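Local coordinates for protein salmonella typhimurium DB7155 bacteriophage DET7 tailspike (Bacteriophage, PDB 2V5I) that probably binds and hydrolyses the O-antigen of Salmonella, serving as the trimeric receptor-binding tailspike of phage Det7, at residues L521-M532 with L544-R554. Residues are numbered along the deposited sequence; the frame is centred on the assembly and turned at random.
Sequences LPDEGVLDINTM and LIRLPDGSKTR
In the C-terminal antiparallel sheet of the tailspike, three-stranded within this chain, the segment 521-530, with a short 3-10 turn at 523-525, folds over one face, and Arg546, Lys552 and Arg554 reach across to its backbone carbonyls. Arg554 grips Leu521 O end-on with NH1 and NH2, both at 2.8 Å and within the plane of the guanidinium. NH2 also forms a salt bridge with Asp523 OD1 (3.0 Å), met on its anti side, while a water joins that oxygen to Arg554 NE. The extended Lys552 chain places NZ between two carbonyls: NZ meets Val526 O nearly end-on at 2.9 Å and lies above the carbonyl plane of its second acceptor, Asp523 O. Between segment and sheet, Val526 CG1 rests 3.7 Å from both Leu544 CG and Lys552 CD. With CG anti to the backbone N (chi1 -169°), Arg546 runs out straight alongside 527-529. Its NE bonds Gly550 O almost linearly (178°), and with NH1 to Leu527 O this restrains the guanidinium. Ile529 CG1 lies over its centre, 3.6 Å from the plane. Thr531 and Met532 also pair with a strand of the second subunit, the cross-chain sheet extension characteristic of an intertwined trimeric tailspike domain.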
ATOM      1  N   LEU A 521      -3.061 -30.263  52.411  1.00 12.21           N
ATOM      2  CA  LEU A 521      -3.015 -28.857  52.062  1.00 12.48           C
ATOM      3  C   LEU A 521      -3.008 -27.989  53.290  1.00 13.25           C
ATOM      4  O   LEU A 521      -3.851 -28.177  54.169  1.00 15.55           O
ATOM      5  CB  LEU A 521      -4.206 -28.437  51.212  1.00 14.02           C
ATOM      6  CG  LEU A 521      -4.176 -28.758  49.768  1.00 18.00           C
ATOM      7  CD1 LEU A 521      -5.537 -28.396  49.161  1.00 13.87           C
ATOM      8  CD2 LEU A 521      -3.055 -28.039  49.085  1.00 12.22           C
ATOM      9  N   PRO A 522      -2.155 -26.950  53.307  1.00 12.43           N
ATOM     10  CA  PRO A 522      -2.291 -25.931  54.317  1.00 13.25           C
ATOM     11  C   PRO A 522      -3.560 -25.074  54.094  1.00 12.74           C
ATOM     12  O   PRO A 522      -4.126 -25.061  52.981  1.00 11.84           O
ATOM     13  CB  PRO A 522      -0.981 -25.135  54.154  1.00 14.49           C
ATOM     14  CG  PRO A 522      -0.717 -25.179  52.750  1.00 16.25           C
ATOM     15  CD  PRO A 522      -1.080 -26.617  52.350  1.00 13.14           C
ATOM     16  N   ASP A 523      -4.000 -24.332  55.124  1.00 14.54           N
ATOM     17  CA  ASP A 523      -5.159 -23.454  55.003  1.00 15.99           C
ATOM     18  C   ASP A 523      -5.127 -22.500  53.811  1.00 15.76           C
ATOM     19  O   ASP A 523      -6.173 -22.233  53.195  1.00 14.59           O
ATOM     20  CB  ASP A 523      -5.320 -22.605  56.283  1.00 17.10           C
ATOM     21  CG  ASP A 523      -6.036 -23.334  57.407  1.00 23.55           C
ATOM     22  OD1 ASP A 523      -6.260 -24.581  57.301  1.00 25.07           O
ATOM     23  OD2 ASP A 523      -6.365 -22.658  58.427  1.00 26.10           O
ATOM     24  N   GLU A 524      -3.931 -22.016  53.457  1.00 15.10           N
ATOM     25  CA  GLU A 524      -3.743 -21.097  52.322  1.00 16.28           C
ATOM     26  C   GLU A 524      -4.084 -21.778  50.972  1.00 13.53           C
ATOM     27  O   GLU A 524      -4.150 -21.105  49.947  1.00 14.13           O
ATOM     28  CB  GLU A 524      -2.270 -20.632  52.170  1.00 18.05           C
ATOM     29  CG  GLU A 524      -1.549 -20.077  53.330  1.00 26.54           C
ATOM     30  CD  GLU A 524      -0.853 -21.176  54.147  1.00 30.53           C
ATOM     31  OE1 GLU A 524      -1.594 -21.798  54.881  1.00 24.52           O
ATOM     32  OE2 GLU A 524       0.395 -21.409  54.068  1.00 30.80           O
ATOM     33  N   GLY A 525      -4.213 -23.107  50.941  1.00 12.72           N
ATOM     34  CA  GLY A 525      -4.658 -23.798  49.752  1.00 13.95           C
ATOM     35  C   GLY A 525      -6.057 -23.536  49.241  1.00 14.44           C
ATOM     36  O   GLY A 525      -6.423 -24.059  48.190  1.00 17.57           O
ATOM     37  N   VAL A 526      -6.864 -22.776  49.982  1.00 11.72           N
ATOM     38  CA  VAL A 526      -8.110 -22.276  49.455  1.00 11.19           C
ATOM     39  C   VAL A 526      -8.208 -20.757  49.720  1.00 10.61           C
ATOM     40  O   VAL A 526      -7.868 -20.297  50.800  1.00 14.48           O
ATOM     41  CB  VAL A 526      -9.343 -23.052  50.047  1.00 11.89           C
ATOM     42  CG1 VAL A 526      -9.588 -22.750  51.499  1.00 13.82           C
ATOM     43  CG2 VAL A 526     -10.507 -22.838  49.240  1.00 15.00           C
ATOM     44  N   LEU A 527      -8.654 -20.019  48.723  1.00 11.29           N
ATOM     45  CA  LEU A 527      -8.667 -18.542  48.765  1.00 12.28           C
ATOM     46  C   LEU A 527     -10.066 -17.931  48.943  1.00 13.37           C
ATOM     47  O   LEU A 527     -10.311 -17.267  49.923  1.00 14.16           O
ATOM     48  CB  LEU A 527      -7.988 -17.981  47.525  1.00 14.49           C
ATOM     49  CG  LEU A 527      -7.922 -16.458  47.426  1.00 13.75           C
ATOM     50  CD1 LEU A 527      -7.019 -15.910  48.541  1.00 18.76           C
ATOM     51  CD2 LEU A 527      -7.381 -16.077  46.052  1.00 20.22           C
ATOM     52  N   ASP A 528     -10.941 -18.111  47.955  1.00 11.29           N
ATOM     53  CA  ASP A 528     -12.219 -17.458  47.905  1.00 12.13           C
ATOM     54  C   ASP A 528     -13.263 -18.165  48.732  1.00 10.28           C
ATOM     55  O   ASP A 528     -13.302 -19.402  48.791  1.00 11.44           O
ATOM     56  CB  ASP A 528     -12.743 -17.417  46.464  1.00 12.10           C
ATOM     57  CG  ASP A 528     -11.930 -16.542  45.506  1.00 21.74           C
ATOM     58  OD1 ASP A 528     -11.164 -15.649  45.959  1.00 20.96           O
ATOM     59  OD2 ASP A 528     -12.138 -16.715  44.252  1.00 22.87           O
ATOM     60  N   ILE A 529     -14.190 -17.390  49.284  1.00 12.10           N
ATOM     61  CA  ILE A 529     -15.387 -17.927  49.924  1.00 12.21           C
ATOM     62  C   ILE A 529     -16.194 -18.786  48.949  1.00 11.83           C
ATOM     63  O   ILE A 529     -16.275 -18.474  47.759  1.00 12.11           O
ATOM     64  CB  ILE A 529     -16.272 -16.772  50.443  1.00 13.96           C
ATOM     65  CG1 ILE A 529     -15.579 -16.170  51.690  1.00 17.89           C
ATOM     66  CG2 ILE A 529     -17.663 -17.260  50.818  1.00 15.94           C
ATOM     67  CD1 ILE A 529     -16.162 -14.878  52.153  1.00 24.85           C
ATOM     68  N   ASN A 530     -16.715 -19.892  49.463  1.00 10.85           N
ATOM     69  CA  ASN A 530     -17.536 -20.852  48.703  1.00 10.08           C
ATOM     70  C   ASN A 530     -16.732 -21.469  47.547  1.00  9.66           C
ATOM     71  O   ASN A 530     -17.203 -21.594  46.419  1.00 10.57           O
ATOM     72  CB  ASN A 530     -18.838 -20.236  48.215  1.00 11.32           C
ATOM     73  CG  ASN A 530     -19.764 -19.847  49.368  1.00 12.81           C
ATOM     74  OD1 ASN A 530     -19.679 -20.374  50.470  1.00 14.76           O
ATOM     75  ND2 ASN A 530     -20.581 -18.848  49.124  1.00 14.04           N
ATOM     76  N   THR A 531     -15.518 -21.835  47.887  1.00 11.50           N
ATOM     77  CA  THR A 531     -14.701 -22.651  47.026  1.00  9.80           C
ATOM     78  C   THR A 531     -14.094 -23.823  47.798  1.00 11.78           C
ATOM     79  O   THR A 531     -13.949 -23.785  49.000  1.00 10.48           O
ATOM     80  CB  THR A 531     -13.596 -21.820  46.303  1.00 13.55           C
ATOM     81  OG1 THR A 531     -12.611 -21.391  47.230  1.00 13.87           O
ATOM     82  CG2 THR A 531     -14.179 -20.625  45.550  1.00 14.72           C
ATOM     83  N   MET A 532     -13.739 -24.864  47.063  1.00 11.16           N
ATOM     84  CA  MET A 532     -13.259 -26.153  47.622  1.00 11.62           C
ATOM     85  C   MET A 532     -12.019 -26.619  46.887  1.00 10.57           C
ATOM     86  O   MET A 532     -11.988 -26.574  45.678  1.00 10.09           O
ATOM     87  CB  MET A 532     -14.362 -27.206  47.390  1.00 13.24           C
ATOM     88  CG  MET A 532     -13.977 -28.565  47.764  1.00 19.12           C
ATOM     89  SD  MET A 532     -15.249 -29.745  47.259  1.00 19.34           S
ATOM     90  CE  MET A 532     -14.751 -30.034  45.549  1.00 19.46           C
ATOM     91  N   LEU A 544     -10.818 -29.193  51.450  1.00  9.96           N
ATOM     92  CA  LEU A 544     -10.558 -27.949  52.156  1.00  9.82           C
ATOM     93  C   LEU A 544     -11.480 -26.879  51.581  1.00  9.92           C
ATOM     94  O   LEU A 544     -11.446 -26.600  50.395  1.00  9.94           O
ATOM     95  CB  LEU A 544      -9.093 -27.537  51.966  1.00 10.51           C
ATOM     96  CG  LEU A 544      -8.686 -26.168  52.561  1.00  9.45           C
ATOM     97  CD1 LEU A 544      -8.896 -26.121  54.059  1.00 12.76           C
ATOM     98  CD2 LEU A 544      -7.219 -25.911  52.200  1.00  9.63           C
ATOM     99  N   ILE A 545     -12.375 -26.343  52.431  1.00 10.14           N
ATOM    100  CA  ILE A 545     -13.457 -25.498  51.976  1.00 10.26           C
ATOM    101  C   ILE A 545     -13.417 -24.170  52.751  1.00  9.64           C
ATOM    102  O   ILE A 545     -13.290 -24.181  53.970  1.00 11.01           O
ATOM    103  CB  ILE A 545     -14.814 -26.169  52.218  1.00 11.64           C
ATOM    104  CG1 ILE A 545     -14.931 -27.371  51.285  1.00 14.71           C
ATOM    105  CG2 ILE A 545     -15.974 -25.186  51.992  1.00 11.38           C
ATOM    106  CD1 ILE A 545     -16.053 -28.275  51.527  1.00 17.80           C
ATOM    107  N   ARG A 546     -13.559 -23.064  52.038  1.00 10.41           N
ATOM    108  CA  ARG A 546     -13.783 -21.792  52.679  1.00 10.01           C
ATOM    109  C   ARG A 546     -15.290 -21.533  52.694  1.00 10.46           C
ATOM    110  O   ARG A 546     -15.901 -21.474  51.638  1.00 10.29           O
ATOM    111  CB  ARG A 546     -13.037 -20.689  52.023  1.00 11.11           C
ATOM    112  CG  ARG A 546     -13.065 -19.398  52.880  1.00 12.70           C
ATOM    113  CD  ARG A 546     -12.230 -18.267  52.345  1.00 15.59           C
ATOM    114  NE  ARG A 546     -12.315 -17.113  53.271  1.00 13.74           N
ATOM    115  CZ  ARG A 546     -12.160 -15.841  52.923  1.00 15.64           C
ATOM    116  NH1 ARG A 546     -11.824 -15.493  51.688  1.00 16.50           N
ATOM    117  NH2 ARG A 546     -12.299 -14.892  53.852  1.00 18.67           N
ATOM    118  N   LEU A 547     -15.860 -21.460  53.879  1.00 11.61           N
ATOM    119  CA  LEU A 547     -17.314 -21.349  54.116  1.00 11.50           C
ATOM    120  C   LEU A 547     -17.835 -19.945  53.920  1.00 11.72           C
ATOM    121  O   LEU A 547     -17.068 -18.989  53.893  1.00 12.46           O
ATOM    122  CB  LEU A 547     -17.594 -21.764  55.559  1.00 11.85           C
ATOM    123  CG  LEU A 547     -17.284 -23.227  55.902  1.00 13.09           C
ATOM    124  CD1 LEU A 547     -17.264 -23.492  57.424  1.00 13.69           C
ATOM    125  CD2 LEU A 547     -18.176 -24.185  55.220  1.00 16.54           C
ATOM    126  N   PRO A 548     -19.180 -19.799  53.850  1.00 13.57           N
ATOM    127  CA  PRO A 548     -19.777 -18.486  53.701  1.00 14.32           C
ATOM    128  C   PRO A 548     -19.365 -17.441  54.743  1.00 15.63           C
ATOM    129  O   PRO A 548     -19.261 -16.258  54.397  1.00 17.35           O
ATOM    130  CB  PRO A 548     -21.277 -18.786  53.802  1.00 15.38           C
ATOM    131  CG  PRO A 548     -21.407 -20.123  53.225  1.00 15.51           C
ATOM    132  CD  PRO A 548     -20.173 -20.867  53.745  1.00 16.32           C
ATOM    133  N   ASP A 549     -19.076 -17.859  55.978  1.00 15.64           N
ATOM    134  CA  ASP A 549     -18.591 -16.892  56.996  1.00 17.26           C
ATOM    135  C   ASP A 549     -17.095 -16.550  56.917  1.00 18.22           C
ATOM    136  O   ASP A 549     -16.591 -15.800  57.748  1.00 18.57           O
ATOM    137  CB  ASP A 549     -18.963 -17.327  58.423  1.00 18.99           C
ATOM    138  CG  ASP A 549     -18.131 -18.502  58.945  1.00 22.70           C
ATOM    139  OD1 ASP A 549     -17.243 -19.008  58.217  1.00 17.99           O
ATOM    140  OD2 ASP A 549     -18.389 -18.953  60.105  1.00 24.34           O
ATOM    141  N   GLY A 550     -16.400 -17.112  55.940  1.00 15.90           N
ATOM    142  CA  GLY A 550     -14.980 -16.815  55.663  1.00 16.25           C
ATOM    143  C   GLY A 550     -14.000 -17.724  56.358  1.00 16.03           C
ATOM    144  O   GLY A 550     -12.806 -17.703  56.053  1.00 14.90           O
ATOM    145  N   SER A 551     -14.492 -18.549  57.274  1.00 13.68           N
ATOM    146  CA  SER A 551     -13.602 -19.488  57.975  1.00 14.59           C
ATOM    147  C   SER A 551     -13.365 -20.706  57.071  1.00 14.87           C
ATOM    148  O   SER A 551     -14.044 -20.866  56.055  1.00 15.07           O
ATOM    149  CB  SER A 551     -14.214 -19.907  59.305  1.00 16.42           C
ATOM    150  OG  SER A 551     -15.320 -20.745  59.117  1.00 16.85           O
ATOM    151  N   LYS A 552     -12.361 -21.509  57.396  1.00 13.45           N
ATOM    152  CA  LYS A 552     -11.996 -22.676  56.611  1.00 14.84           C
ATOM    153  C   LYS A 552     -12.251 -23.931  57.401  1.00 14.19           C
ATOM    154  O   LYS A 552     -12.062 -23.978  58.658  1.00 15.67           O
ATOM    155  CB  LYS A 552     -10.523 -22.546  56.203  1.00 14.71           C
ATOM    156  CG  LYS A 552     -10.318 -21.370  55.280  1.00 17.40           C
ATOM    157  CD  LYS A 552      -8.895 -21.186  54.829  1.00 17.71           C
ATOM    158  CE  LYS A 552      -8.729 -19.875  54.039  1.00 14.96           C
ATOM    159  NZ  LYS A 552      -7.351 -19.658  53.601  1.00 15.55           N
ATOM    160  N   THR A 553     -12.658 -24.983  56.710  1.00 12.69           N
ATOM    161  CA  THR A 553     -12.905 -26.238  57.310  1.00 12.39           C
ATOM    162  C   THR A 553     -12.427 -27.370  56.404  1.00 13.55           C
ATOM    163  O   THR A 553     -12.255 -27.156  55.189  1.00 13.21           O
ATOM    164  CB  THR A 553     -14.410 -26.365  57.682  1.00 15.12           C
ATOM    165  OG1 THR A 553     -14.599 -27.440  58.593  1.00 18.02           O
ATOM    166  CG2 THR A 553     -15.293 -26.615  56.454  1.00 13.83           C
ATOM    167  N   ARG A 554     -12.231 -28.555  56.984  1.00 11.65           N
ATOM    168  CA  ARG A 554     -11.788 -29.742  56.294  1.00 11.21           C
ATOM    169  C   ARG A 554     -12.824 -30.846  56.482  1.00 12.90           C
ATOM    170  O   ARG A 554     -13.255 -31.138  57.616  1.00 13.97           O
ATOM    171  CB  ARG A 554     -10.439 -30.230  56.855  1.00 10.94           C
ATOM    172  CG  ARG A 554      -9.312 -29.245  56.625  1.00 11.96           C
ATOM    173  CD  ARG A 554      -8.065 -29.522  57.482  1.00 14.81           C
ATOM    174  NE  ARG A 554      -7.102 -28.434  57.314  1.00 15.25           N
ATOM    175  CZ  ARG A 554      -6.235 -28.328  56.308  1.00 18.01           C
ATOM    176  NH1 ARG A 554      -6.147 -29.271  55.365  1.00 13.97           N
ATOM    177  NH2 ARG A 554      -5.429 -27.262  56.261  1.00 17.99           N
TER
HETATM  178  O   HOH W   1      -7.331 -26.130  59.202  0.50 19.57           O